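Local coordinates for fimbrial protein MyfA (Yersinia enterocolitica, PDB 5LND) that forms, as the major pilus subunit, the homopolymeric Myf fimbriae, a probable virulence factor of pathogenic strains, at residues B[25-30]-B[38-43]; B[61-66]-B[71-76]; B[57-62]-B[92-97]; B[29-34]-B[118-123]. All blocks are in the same frame, centred on the assembly; numbering follows the deposited sequence.

Contact 1: B[25-30]-B[38-43]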
loop_
_atom_site.group_PDB
_atom_site.type_symbol
_atom_site.label_atom_id
_atom_site.label_comp_id
_atom_site.label_asym_id
_atom_site.label_seq_id
_atom_site.Cartn_x
_atom_site.Cartn_y
_atom_site.Cartn_z
ATOM N N PHE B 25 -0.880 18.203 0.453
ATOM C CA PHE B 25 0.195 18.942 1.103
ATOM C C PHE B 25 0.408 20.295 0.446
ATOM O O PHE B 25 0.168 20.459 -0.750
ATOM C CB PHE B 25 1.519 18.170 1.040
ATOM C CG PHE B 25 1.533 16.884 1.821
ATOM C CD1 PHE B 25 1.441 16.886 3.207
ATOM C CD2 PHE B 25 1.677 15.672 1.168
ATOM C CE1 PHE B 25 1.460 15.696 3.917
ATOM C CE2 PHE B 25 1.712 14.489 1.877
ATOM C CZ PHE B 25 1.601 14.506 3.251
ATOM N N HIS B 26 0.876 21.254 1.237
ATOM C CA HIS B 26 1.257 22.551 0.705
ATOM C C HIS B 26 2.679 22.890 1.118
ATOM O O HIS B 26 3.047 22.733 2.286
ATOM C CB HIS B 26 0.302 23.637 1.181
ATOM C CG HIS B 26 0.601 24.992 0.617
ATOM N ND1 HIS B 26 0.392 25.314 -0.708
ATOM C CD2 HIS B 26 1.087 26.115 1.202
ATOM C CE1 HIS B 26 0.734 26.573 -0.914
ATOM N NE2 HIS B 26 1.159 27.082 0.229
ATOM N N LEU B 27 3.466 23.361 0.154
ATOM C CA LEU B 27 4.878 23.634 0.371
ATOM C C LEU B 27 5.203 25.073 0.029
ATOM O O LEU B 27 4.713 25.597 -0.967
ATOM C CB LEU B 27 5.721 22.706 -0.505
ATOM C CG LEU B 27 7.198 23.081 -0.660
ATOM C CD1 LEU B 27 7.948 22.868 0.618
ATOM C CD2 LEU B 27 7.814 22.286 -1.776
ATOM N N VAL B 28 6.021 25.715 0.861
ATOM C CA VAL B 28 6.493 27.067 0.582
ATOM C C VAL B 28 8.000 27.148 0.742
ATOM O O VAL B 28 8.522 26.929 1.830
ATOM C CB VAL B 28 5.840 28.103 1.515
ATOM C CG1 VAL B 28 6.320 29.492 1.167
ATOM C CG2 VAL B 28 4.336 28.033 1.396
ATOM N N MET B 29 8.698 27.464 -0.344
ATOM C CA MET B 29 10.151 27.579 -0.313
ATOM C C MET B 29 10.563 29.035 -0.545
ATOM O O MET B 29 10.336 29.589 -1.620
ATOM C CB MET B 29 10.784 26.661 -1.370
ATOM C CG MET B 29 10.497 25.172 -1.184
ATOM S SD MET B 29 10.955 24.139 -2.582
ATOM C CE MET B 29 9.718 24.605 -3.778
ATOM N N SER B 30 11.175 29.646 0.467
ATOM C CA SER B 30 11.492 31.067 0.418
ATOM C C SER B 30 12.977 31.412 0.476
ATOM O O SER B 30 13.752 30.769 1.187
ATOM C CB SER B 30 10.763 31.808 1.536
ATOM O OG SER B 30 9.369 31.778 1.329
ATOM N N TRP B 38 14.928 25.325 -7.126
ATOM C CA TRP B 38 14.764 24.421 -5.991
ATOM C C TRP B 38 14.648 22.958 -6.422
ATOM O O TRP B 38 14.208 22.657 -7.528
ATOM C CB TRP B 38 13.509 24.800 -5.190
ATOM C CG TRP B 38 13.434 26.245 -4.773
ATOM C CD1 TRP B 38 12.962 27.288 -5.512
ATOM C CD2 TRP B 38 13.843 26.796 -3.517
ATOM N NE1 TRP B 38 13.048 28.455 -4.792
ATOM C CE2 TRP B 38 13.589 28.179 -3.563
ATOM C CE3 TRP B 38 14.396 26.253 -2.356
ATOM C CZ2 TRP B 38 13.873 29.027 -2.488
ATOM C CZ3 TRP B 38 14.669 27.089 -1.300
ATOM C CH2 TRP B 38 14.413 28.459 -1.371
ATOM N N ASN B 39 15.054 22.060 -5.537
ATOM C CA ASN B 39 14.746 20.652 -5.665
ATOM C C ASN B 39 13.849 20.232 -4.510
ATOM O O ASN B 39 13.995 20.737 -3.402
ATOM C CB ASN B 39 16.028 19.825 -5.656
ATOM C CG ASN B 39 16.836 19.995 -6.917
ATOM O OD1 ASN B 39 16.276 20.153 -7.997
ATOM N ND2 ASN B 39 18.161 19.962 -6.791
ATOM N N VAL B 40 12.897 19.344 -4.774
ATOM C CA VAL B 40 12.197 18.656 -3.702
ATOM C C VAL B 40 12.440 17.167 -3.920
ATOM O O VAL B 40 11.936 16.590 -4.884
ATOM C CB VAL B 40 10.689 18.976 -3.663
ATOM C CG1 VAL B 40 10.044 18.375 -2.421
ATOM C CG2 VAL B 40 10.461 20.457 -3.689
ATOM N N ARG B 41 13.242 16.562 -3.045
ATOM C CA ARG B 41 13.643 15.171 -3.203
ATOM C C ARG B 41 13.013 14.255 -2.160
ATOM O O ARG B 41 13.284 14.393 -0.968
ATOM C CB ARG B 41 15.160 15.052 -3.082
ATOM C CG ARG B 41 15.954 15.980 -3.979
ATOM C CD ARG B 41 17.385 15.528 -4.022
ATOM N NE ARG B 41 18.176 16.241 -5.015
ATOM C CZ ARG B 41 18.552 15.708 -6.168
ATOM N NH1 ARG B 41 18.197 14.469 -6.443
ATOM N NH2 ARG B 41 19.277 16.397 -7.039
ATOM N N PRO B 42 12.195 13.290 -2.605
ATOM C CA PRO B 42 11.574 12.327 -1.683
ATOM C C PRO B 42 12.607 11.517 -0.913
ATOM O O PRO B 42 13.656 11.187 -1.459
ATOM C CB PRO B 42 10.796 11.395 -2.617
ATOM C CG PRO B 42 10.548 12.200 -3.850
ATOM C CD PRO B 42 11.759 13.089 -3.999
ATOM N N THR B 43 12.321 11.200 0.343
ATOM C CA THR B 43 13.265 10.432 1.140
ATOM C C THR B 43 12.575 9.296 1.884
ATOM O O THR B 43 11.373 9.356 2.145
ATOM C CB THR B 43 14.056 11.321 2.148
ATOM O OG1 THR B 43 13.196 11.738 3.215
ATOM C CG2 THR B 43 14.691 12.556 1.463
#

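Contact 2: B[61-66]-B[71-76]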
loop_
_atom_site.group_PDB
_atom_site.type_symbol
_atom_site.label_atom_id
_atom_site.label_comp_id
_atom_site.label_asym_id
_atom_site.label_seq_id
_atom_site.Cartn_x
_atom_site.Cartn_y
_atom_site.Cartn_z
ATOM N N LEU B 61 2.015 11.245 -5.401
ATOM C CA LEU B 61 1.823 12.684 -5.260
ATOM C C LEU B 61 2.071 13.369 -6.595
ATOM O O LEU B 61 2.880 12.900 -7.392
ATOM C CB LEU B 61 2.753 13.242 -4.194
ATOM C CG LEU B 61 2.447 12.770 -2.785
ATOM C CD1 LEU B 61 3.433 13.408 -1.819
ATOM C CD2 LEU B 61 1.014 13.104 -2.420
ATOM N N HIS B 62 1.355 14.460 -6.836
ATOM C CA HIS B 62 1.484 15.225 -8.066
ATOM C C HIS B 62 1.455 16.700 -7.741
ATOM O O HIS B 62 0.849 17.120 -6.757
ATOM C CB HIS B 62 0.330 14.932 -9.018
ATOM C CG HIS B 62 0.084 13.479 -9.244
ATOM N ND1 HIS B 62 0.713 12.765 -10.241
ATOM C CD2 HIS B 62 -0.726 12.604 -8.607
ATOM C CE1 HIS B 62 0.298 11.513 -10.207
ATOM N NE2 HIS B 62 -0.574 11.389 -9.222
ATOM N N THR B 63 2.097 17.488 -8.591
ATOM C CA THR B 63 2.122 18.933 -8.438
ATOM C C THR B 63 2.116 19.569 -9.820
ATOM O O THR B 63 2.772 19.081 -10.735
ATOM C CB THR B 63 3.346 19.401 -7.590
ATOM O OG1 THR B 63 3.321 20.821 -7.429
ATOM C CG2 THR B 63 4.658 18.996 -8.232
ATOM N N ASN B 64 1.345 20.637 -9.973
ATOM C CA ASN B 64 1.276 21.344 -11.239
ATOM C C ASN B 64 2.224 22.531 -11.254
ATOM O O ASN B 64 2.264 23.291 -12.216
ATOM C CB ASN B 64 -0.150 21.833 -11.506
ATOM C CG ASN B 64 -1.120 20.701 -11.786
ATOM O OD1 ASN B 64 -0.763 19.692 -12.395
ATOM N ND2 ASN B 64 -2.362 20.865 -11.340
ATOM N N GLU B 65 2.979 22.687 -10.174
ATOM C CA GLU B 65 3.885 23.808 -10.026
ATOM C C GLU B 65 5.342 23.420 -10.223
ATOM O O GLU B 65 6.174 24.285 -10.459
ATOM C CB GLU B 65 3.714 24.457 -8.651
ATOM C CG GLU B 65 2.315 25.006 -8.373
ATOM C CD GLU B 65 1.327 23.922 -8.023
ATOM O OE1 GLU B 65 1.741 22.924 -7.408
ATOM O OE2 GLU B 65 0.146 24.052 -8.384
ATOM N N LEU B 66 5.655 22.132 -10.129
ATOM C CA LEU B 66 7.042 21.688 -10.240
ATOM C C LEU B 66 7.246 20.665 -11.353
ATOM O O LEU B 66 6.342 19.915 -11.705
ATOM C CB LEU B 66 7.545 21.114 -8.915
ATOM C CG LEU B 66 7.288 21.861 -7.604
ATOM C CD1 LEU B 66 7.778 21.011 -6.468
ATOM C CD2 LEU B 66 7.971 23.192 -7.541
ATOM N N ASP B 71 13.349 11.106 -10.320
ATOM C CA ASP B 71 13.044 10.707 -8.949
ATOM C C ASP B 71 12.703 11.856 -7.996
ATOM O O ASP B 71 12.517 11.634 -6.796
ATOM C CB ASP B 71 14.210 9.912 -8.364
ATOM C CG ASP B 71 15.481 10.733 -8.266
ATOM O OD1 ASP B 71 15.557 11.806 -8.890
ATOM O OD2 ASP B 71 16.419 10.306 -7.568
ATOM N N HIS B 72 12.618 13.078 -8.514
ATOM C CA HIS B 72 12.378 14.235 -7.650
ATOM C C HIS B 72 11.764 15.380 -8.418
ATOM O O HIS B 72 11.750 15.380 -9.645
ATOM C CB HIS B 72 13.676 14.691 -6.978
ATOM C CG HIS B 72 14.678 15.280 -7.924
ATOM N ND1 HIS B 72 15.587 14.513 -8.618
ATOM C CD2 HIS B 72 14.915 16.564 -8.289
ATOM C CE1 HIS B 72 16.335 15.297 -9.374
ATOM N NE2 HIS B 72 15.947 16.546 -9.195
ATOM N N TRP B 73 11.242 16.354 -7.687
ATOM C CA TRP B 73 10.678 17.525 -8.325
ATOM C C TRP B 73 11.714 18.629 -8.352
ATOM O O TRP B 73 12.616 18.666 -7.519
ATOM C CB TRP B 73 9.415 18.003 -7.615
ATOM C CG TRP B 73 8.240 17.079 -7.748
ATOM C CD1 TRP B 73 7.359 17.009 -8.784
ATOM C CD2 TRP B 73 7.814 16.099 -6.793
ATOM N NE1 TRP B 73 6.412 16.048 -8.531
ATOM C CE2 TRP B 73 6.670 15.472 -7.316
ATOM C CE3 TRP B 73 8.293 15.695 -5.546
ATOM C CZ2 TRP B 73 5.994 14.457 -6.630
ATOM C CZ3 TRP B 73 7.625 14.695 -4.872
ATOM C CH2 TRP B 73 6.494 14.083 -5.415
ATOM N N TRP B 74 11.596 19.517 -9.325
ATOM C CA TRP B 74 12.513 20.638 -9.430
ATOM C C TRP B 74 11.831 21.772 -10.161
ATOM O O TRP B 74 10.820 21.580 -10.832
ATOM C CB TRP B 74 13.779 20.229 -10.175
ATOM C CG TRP B 74 13.538 19.918 -11.609
ATOM C CD1 TRP B 74 13.026 18.771 -12.115
ATOM C CD2 TRP B 74 13.819 20.762 -12.734
ATOM N NE1 TRP B 74 12.959 18.845 -13.484
ATOM C CE2 TRP B 74 13.444 20.057 -13.889
ATOM C CE3 TRP B 74 14.351 22.044 -12.873
ATOM C CZ2 TRP B 74 13.578 20.594 -15.170
ATOM C CZ3 TRP B 74 14.481 22.574 -14.145
ATOM C CH2 TRP B 74 14.102 21.848 -15.275
ATOM N N ILE B 75 12.393 22.959 -10.026
ATOM C CA ILE B 75 11.889 24.116 -10.725
ATOM C C ILE B 75 13.025 25.124 -10.795
ATOM O O ILE B 75 13.858 25.200 -9.880
ATOM C CB ILE B 75 10.643 24.703 -10.009
ATOM C CG1 ILE B 75 9.892 25.678 -10.915
ATOM C CG2 ILE B 75 11.028 25.362 -8.701
ATOM C CD1 ILE B 75 8.661 26.285 -10.253
ATOM N N ASP B 76 13.099 25.856 -11.902
ATOM C CA ASP B 76 13.980 27.011 -11.968
ATOM C C ASP B 76 13.146 28.247 -11.674
ATOM O O ASP B 76 12.451 28.757 -12.553
ATOM C CB ASP B 76 14.620 27.149 -13.346
ATOM C CG ASP B 76 15.705 26.134 -13.607
ATOM O OD1 ASP B 76 16.300 25.586 -12.665
ATOM O OD2 ASP B 76 15.956 25.898 -14.795
HETATM O O HOH W 1 4.055 15.887 -10.358
#

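Contact 3: B[57-62]-B[92-97]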
loop_
_atom_site.group_PDB
_atom_site.type_symbol
_atom_site.label_atom_id
_atom_site.label_comp_id
_atom_site.label_asym_id
_atom_site.label_seq_id
_atom_site.Cartn_x
_atom_site.Cartn_y
_atom_site.Cartn_z
ATOM N N THR B 57 0.802 1.371 2.868
ATOM C CA THR B 57 0.064 1.690 1.651
ATOM C C THR B 57 0.580 2.999 1.068
ATOM O O THR B 57 0.760 3.970 1.797
ATOM C CB THR B 57 -1.451 1.831 1.919
ATOM O OG1 THR B 57 -1.923 0.685 2.633
ATOM C CG2 THR B 57 -2.221 1.933 0.619
ATOM N N ARG B 58 0.796 3.033 -0.243
ATOM C CA ARG B 58 1.381 4.200 -0.899
ATOM C C ARG B 58 0.361 4.912 -1.782
ATOM O O ARG B 58 -0.514 4.273 -2.369
ATOM C CB ARG B 58 2.586 3.766 -1.737
ATOM C CG ARG B 58 3.538 2.841 -0.992
ATOM C CD ARG B 58 4.638 2.288 -1.886
ATOM N NE ARG B 58 5.518 3.340 -2.373
ATOM C CZ ARG B 58 6.469 3.926 -1.647
ATOM N NH1 ARG B 58 6.678 3.576 -0.382
ATOM N NH2 ARG B 58 7.212 4.879 -2.189
ATOM N N VAL B 59 0.465 6.236 -1.859
ATOM C CA VAL B 59 -0.339 7.034 -2.787
ATOM C C VAL B 59 0.548 8.034 -3.514
ATOM O O VAL B 59 1.250 8.809 -2.874
ATOM C CB VAL B 59 -1.458 7.795 -2.062
ATOM C CG1 VAL B 59 -2.311 8.569 -3.061
ATOM C CG2 VAL B 59 -2.312 6.833 -1.277
ATOM N N ASP B 60 0.515 8.020 -4.843
ATOM C CA ASP B 60 1.335 8.933 -5.630
ATOM C C ASP B 60 0.997 10.388 -5.355
ATOM O O ASP B 60 -0.158 10.723 -5.099
ATOM C CB ASP B 60 1.165 8.648 -7.120
ATOM C CG ASP B 60 1.684 7.289 -7.509
ATOM O OD1 ASP B 60 2.560 6.771 -6.792
ATOM O OD2 ASP B 60 1.216 6.739 -8.527
ATOM N N LEU B 61 2.015 11.245 -5.401
ATOM C CA LEU B 61 1.823 12.684 -5.260
ATOM C C LEU B 61 2.071 13.369 -6.595
ATOM O O LEU B 61 2.880 12.900 -7.392
ATOM C CB LEU B 61 2.753 13.242 -4.194
ATOM C CG LEU B 61 2.447 12.770 -2.785
ATOM C CD1 LEU B 61 3.433 13.408 -1.819
ATOM C CD2 LEU B 61 1.014 13.104 -2.420
ATOM N N HIS B 62 1.355 14.460 -6.836
ATOM C CA HIS B 62 1.484 15.225 -8.066
ATOM C C HIS B 62 1.455 16.700 -7.741
ATOM O O HIS B 62 0.849 17.120 -6.757
ATOM C CB HIS B 62 0.330 14.932 -9.018
ATOM C CG HIS B 62 0.084 13.479 -9.244
ATOM N ND1 HIS B 62 0.713 12.765 -10.241
ATOM C CD2 HIS B 62 -0.726 12.604 -8.607
ATOM C CE1 HIS B 62 0.298 11.513 -10.207
ATOM N NE2 HIS B 62 -0.574 11.389 -9.222
ATOM N N ASP B 92 -8.081 7.950 -8.208
ATOM C CA ASP B 92 -7.300 7.137 -7.285
ATOM C C ASP B 92 -8.172 6.558 -6.173
ATOM O O ASP B 92 -8.918 7.283 -5.517
ATOM C CB ASP B 92 -6.146 7.953 -6.688
ATOM C CG ASP B 92 -4.904 7.958 -7.569
ATOM O OD1 ASP B 92 -5.050 8.015 -8.808
ATOM O OD2 ASP B 92 -3.784 7.898 -7.012
ATOM N N GLU B 93 -8.075 5.246 -5.980
ATOM C CA GLU B 93 -8.793 4.576 -4.914
ATOM C C GLU B 93 -7.925 4.590 -3.678
ATOM O O GLU B 93 -6.916 3.900 -3.618
ATOM C CB GLU B 93 -9.138 3.151 -5.317
ATOM C CG GLU B 93 -10.041 3.096 -6.539
ATOM C CD GLU B 93 -10.956 1.888 -6.529
ATOM O OE1 GLU B 93 -10.768 1.019 -5.643
ATOM O OE2 GLU B 93 -11.856 1.816 -7.400
ATOM N N VAL B 94 -8.316 5.400 -2.701
ATOM C CA VAL B 94 -7.487 5.654 -1.532
ATOM C C VAL B 94 -8.106 5.082 -0.275
ATOM O O VAL B 94 -9.275 5.296 0.002
ATOM C CB VAL B 94 -7.282 7.148 -1.327
ATOM C CG1 VAL B 94 -6.454 7.386 -0.097
ATOM C CG2 VAL B 94 -6.599 7.757 -2.538
ATOM N N LYS B 95 -7.303 4.362 0.491
ATOM C CA LYS B 95 -7.764 3.770 1.724
ATOM C C LYS B 95 -7.486 4.708 2.881
ATOM O O LYS B 95 -6.658 5.603 2.773
ATOM C CB LYS B 95 -7.049 2.448 1.947
ATOM C CG LYS B 95 -7.239 1.475 0.814
ATOM C CD LYS B 95 -6.959 0.045 1.248
ATOM C CE LYS B 95 -7.801 -0.946 0.452
ATOM N NZ LYS B 95 -7.048 -2.166 0.026
ATOM N N ALA B 96 -8.184 4.495 3.990
ATOM C CA ALA B 96 -7.990 5.308 5.180
ATOM C C ALA B 96 -6.579 5.125 5.719
ATOM O O ALA B 96 -5.977 4.069 5.542
ATOM C CB ALA B 96 -9.019 4.951 6.244
ATOM N N GLY B 97 -6.051 6.157 6.367
ATOM C CA GLY B 97 -4.741 6.063 6.982
ATOM C C GLY B 97 -4.113 7.403 7.290
ATOM O O GLY B 97 -4.623 8.449 6.896
HETATM O O HOH W 2 -1.629 6.457 -6.190
HETATM O O HOH W 3 -2.578 10.404 -6.839
#

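Contact 4: B[29-34]-B[118-123]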
loop_
_atom_site.group_PDB
_atom_site.type_symbol
_atom_site.label_atom_id
_atom_site.label_comp_id
_atom_site.label_asym_id
_atom_site.label_seq_id
_atom_site.Cartn_x
_atom_site.Cartn_y
_atom_site.Cartn_z
ATOM N N MET B 29 8.698 27.464 -0.344
ATOM C CA MET B 29 10.151 27.579 -0.313
ATOM C C MET B 29 10.563 29.035 -0.545
ATOM O O MET B 29 10.336 29.589 -1.620
ATOM C CB MET B 29 10.784 26.661 -1.370
ATOM C CG MET B 29 10.497 25.172 -1.184
ATOM S SD MET B 29 10.955 24.139 -2.582
ATOM C CE MET B 29 9.718 24.605 -3.778
ATOM N N SER B 30 11.175 29.646 0.467
ATOM C CA SER B 30 11.492 31.067 0.418
ATOM C C SER B 30 12.977 31.412 0.476
ATOM O O SER B 30 13.752 30.769 1.187
ATOM C CB SER B 30 10.763 31.808 1.536
ATOM O OG SER B 30 9.369 31.778 1.329
ATOM N N ASP B 31 13.343 32.441 -0.292
ATOM C CA ASP B 31 14.612 33.153 -0.146
ATOM C C ASP B 31 14.642 34.392 -1.026
ATOM O O ASP B 31 14.351 34.319 -2.215
ATOM C CB ASP B 31 15.804 32.272 -0.495
ATOM C CG ASP B 31 17.093 32.800 0.094
ATOM O OD1 ASP B 31 17.083 33.924 0.633
ATOM O OD2 ASP B 31 18.118 32.098 0.021
ATOM N N SER B 32 15.017 35.524 -0.439
ATOM C CA SER B 32 15.176 36.764 -1.192
ATOM C C SER B 32 16.594 36.901 -1.724
ATOM O O SER B 32 16.867 37.752 -2.565
ATOM C CB SER B 32 14.839 37.964 -0.319
ATOM O OG SER B 32 15.580 37.939 0.890
ATOM N N GLY B 33 17.495 36.061 -1.225
ATOM C CA GLY B 33 18.845 36.001 -1.752
ATOM C C GLY B 33 18.824 35.416 -3.146
ATOM O O GLY B 33 17.884 34.710 -3.508
ATOM N N GLU B 34 19.853 35.711 -3.934
ATOM C CA GLU B 34 19.891 35.279 -5.328
ATOM C C GLU B 34 20.079 33.762 -5.450
ATOM O O GLU B 34 20.970 33.190 -4.824
ATOM C CB GLU B 34 21.003 36.015 -6.078
ATOM C CG GLU B 34 21.025 35.744 -7.579
ATOM C CD GLU B 34 22.349 36.098 -8.240
ATOM O OE1 GLU B 34 23.388 36.125 -7.549
ATOM O OE2 GLU B 34 22.350 36.336 -9.463
ATOM N N VAL B 118 24.023 23.260 -4.881
ATOM C CA VAL B 118 23.093 23.405 -3.759
ATOM C C VAL B 118 23.695 24.292 -2.677
ATOM O O VAL B 118 24.801 24.039 -2.225
ATOM C CB VAL B 118 22.704 22.043 -3.164
ATOM C CG1 VAL B 118 21.909 22.223 -1.889
ATOM C CG2 VAL B 118 21.894 21.249 -4.158
ATOM N N ILE B 119 22.959 25.318 -2.255
ATOM C CA ILE B 119 23.473 26.267 -1.273
ATOM C C ILE B 119 22.776 26.146 0.084
ATOM O O ILE B 119 23.313 26.543 1.117
ATOM C CB ILE B 119 23.405 27.709 -1.796
ATOM C CG1 ILE B 119 21.977 28.080 -2.182
ATOM C CG2 ILE B 119 24.340 27.882 -2.978
ATOM C CD1 ILE B 119 21.787 29.551 -2.398
ATOM N N ASN B 120 21.569 25.605 0.072
ATOM C CA ASN B 120 20.821 25.368 1.300
ATOM C C ASN B 120 19.951 24.126 1.156
ATOM O O ASN B 120 19.367 23.886 0.098
ATOM C CB ASN B 120 19.929 26.567 1.631
ATOM C CG ASN B 120 20.669 27.678 2.356
ATOM O OD1 ASN B 120 21.409 27.433 3.304
ATOM N ND2 ASN B 120 20.453 28.912 1.919
ATOM N N SER B 121 19.878 23.328 2.214
ATOM C CA SER B 121 18.968 22.193 2.212
ATOM C C SER B 121 18.369 21.960 3.582
ATOM O O SER B 121 18.921 22.385 4.595
ATOM C CB SER B 121 19.632 20.923 1.687
ATOM O OG SER B 121 20.699 20.508 2.512
ATOM N N LYS B 122 17.223 21.286 3.594
ATOM C CA LYS B 122 16.458 21.075 4.814
ATOM C C LYS B 122 15.453 19.954 4.600
ATOM O O LYS B 122 14.779 19.920 3.570
ATOM C CB LYS B 122 15.718 22.362 5.182
ATOM C CG LYS B 122 14.884 22.267 6.452
ATOM C CD LYS B 122 14.237 23.600 6.822
ATOM C CE LYS B 122 14.187 23.796 8.328
ATOM N NZ LYS B 122 13.729 22.581 9.045
ATOM N N ASP B 123 15.347 19.050 5.569
ATOM C CA ASP B 123 14.337 18.002 5.516
ATOM C C ASP B 123 12.929 18.521 5.782
ATOM O O ASP B 123 12.713 19.346 6.669
ATOM C CB ASP B 123 14.610 16.946 6.576
ATOM C CG ASP B 123 15.741 16.033 6.225
ATOM O OD1 ASP B 123 16.057 15.854 5.032
ATOM O OD2 ASP B 123 16.295 15.471 7.184
#

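Contact 1: B[25-30]-B[38-43]
This contact is part of the hydrophobic core of an Ig-like beta sandwich: Met29, on strand 22-30 of one sheet, packs on Trp38 and Val40, on strand 37-52 of the other. The two short strand segments run 9.8 Å apart at 142°, a spacing filled by side chains. Met29 CB sits over the centre of the six-membered ring of Trp38, 3.6 Å from its centroid and only 8° off the normal. This is a CH-pi contact. CG anti to the carbonyl carbon and an extended chi2 carry SD to the base of the indole; chi3 (-71°) turns CE toward Trp38 CB. SD lies 3.7 Å from Trp38 CB and stands obliquely to the five-membered ring, a Met-aromatic contact. SD also touches Val40 CG2 at 3.9 Å. The same methyl meets Leu27 CD2 at 3.7 Å, so Val40 CG2 serves both residues. At the edge of the indole, Ser30 O approaches Trp38 CH2 at 3.5 Å, near the ring plane. Val105 also packs on Met29, and Val82 on Trp38. Between these segments the sheets are joined by dispersion and by the polarisable sulfur and indole, with direct polar bonding left to each strand's own sheet.

Contact 2: B[61-66]-B[71-76]
Trp73 holds CG anti to its carbonyl carbon (chi1 -69°), and this sends the indole across to residues 61-66. Thr63 turns OG1 anti to the backbone N (chi1 -178°), which leaves CG2 between N and the carbonyl carbon, directed at the indole. CG2 reaches Trp73 CD1 at 3.4 Å, obliquely to the ring. Farther along the indole, Leu61 O lies near the ring plane, 3.6 Å from Trp73 CZ2. Leu61 CB packs on CH2 of the same ring. At the base of the indole, Leu66 CD1 meets Trp73 CB at 3.6 Å, and the two side chains cross at about a right angle. The other branch of Leu66, CD2, rests on Ile75 CG2 at 3.9 Å. Ile75 also meets the link through CD1, 3.2 Å from Glu65 O.

The segment 61-66 is the irregular link between strands 58-60 and 67-69. It lies along the side of the sandwich and leads into the antiparallel pairing of 67-69 with 72-75. One water joins the two segments. It accepts from Trp73 NE1 at 3.0 Å, in the ring plane, and from Thr63 N at 3.1 Å, so both N-H groups are satisfied. Thr63 OG1 donates to Glu65 OE1 at 2.6 Å, on the anti side of the carboxylate and tilted out of its plane. Glu65 OE1 also accepts from Thr85 N, which ties the link to strand 81-88. Trp68 and Phe86 meet Trp73 edge-to-face.

Contact 3: B[57-62]-B[92-97]
The backbones of 57-62 and 92-97 come nearest at Val59 and Val94, whose CA atoms are 7.4 Å apart, too far for direct strand pairing. Val59 points toward the other segment and makes two loose contacts. Its CG2 lies 4.3 Å from Val94 CG1, and its CG1 lies 4.3 Å from Asp92 OD2. The polar link is made by two waters that both donate to Asp92 OD2. The first, 2.7 Å from Asp92 OD2, accepts from Asp60 N. The second, 2.8 Å from Asp92 OD2, donates also to Asp60 O and takes a weak bond from His62 NE2, lying in the plane of that ring. A single carboxylate oxygen thus reaches both backbone polar groups of Asp60 through water. Asp60 OD2 stays 5.4 Å from Asp92 OD2, and the two bound waters may ease the proximity of these like charges.

Strand 58-60 pairs with 37-52, while 93-94 pairs with the short strand 16-17. Tyr99, on strand 97-108, packs on both Val59 and Val94. The outer side of this end of the sandwich meets the second subunit, where Lys95 NZ forms a salt bridge with Asp77 of that subunit and Arg58 N bonds Glu80 of that subunit.

Contact 4: B[29-34]-B[118-123]
Asp31 and Asn120 face each other across the contact, with Asp31 OD2 4.4 Å from Asn120 ND2. That is a loose approach and not a bond. Equally loose is the second touch, Glu34 O with Ile119 CD1 at 4.4 Å. Only 71 Å² is buried between the segments, both sides together.

Asp31 OD1 takes two hydrogen bonds, one from its own turn and one with Ser1 OG. With CG anti to the backbone N (chi1 -160°), OD1 comes within 2.9 Å of Gly33 N and accepts from it at an N-H...O angle of 161°. The donor stands above the carboxylate plane. This is an Asx turn, and it bends the chain as it leaves strand 22-30.

Strand 118-130 pairs antiparallel with 97-108. It comes after the 110 residues of the subunit body and is consistent with the fused donor strand that self-complements this Ig-like fold. Ile119 and Asn120 both lie opposite Glu107, which makes a classic beta bulge. The bulge places both side chains toward residues 29-34.

Asn120 ND2 is taken up by Glu107 OE1, which fixes the amide beside the turn. Glu107 OE2 also lies close to Asp31 OD2, and these like charges may raise the proton affinity of one carboxylate. Phe2 touches both Asp31 and Asn120, so the N-terminal residues fill in next to the pair.

How the contacts relate
From the N terminus, strand 22-30 takes part first in contact 1, which closes the short connection to strand 37-52 and joins the two sheets. Contacts 2 and 3 follow later in the chain and both start from the region of 57-66, sharing Leu61 and His62. Contact 2 closes a short excursion through 67-69, within the longer one, through 81-88, that contact 3 closes. Contact 4 shares Met29 and Ser30 with contact 1 but spans to strand 118-130, so contacts 2 and 3 lie within its loop. Backbone pairing of Trp38 and Val40 with Ile75 and Trp73 joins contacts 1 and 2. Contacts 3 and 4 sit on opposite sides of the chain's centre, about 29 Å apart between centres.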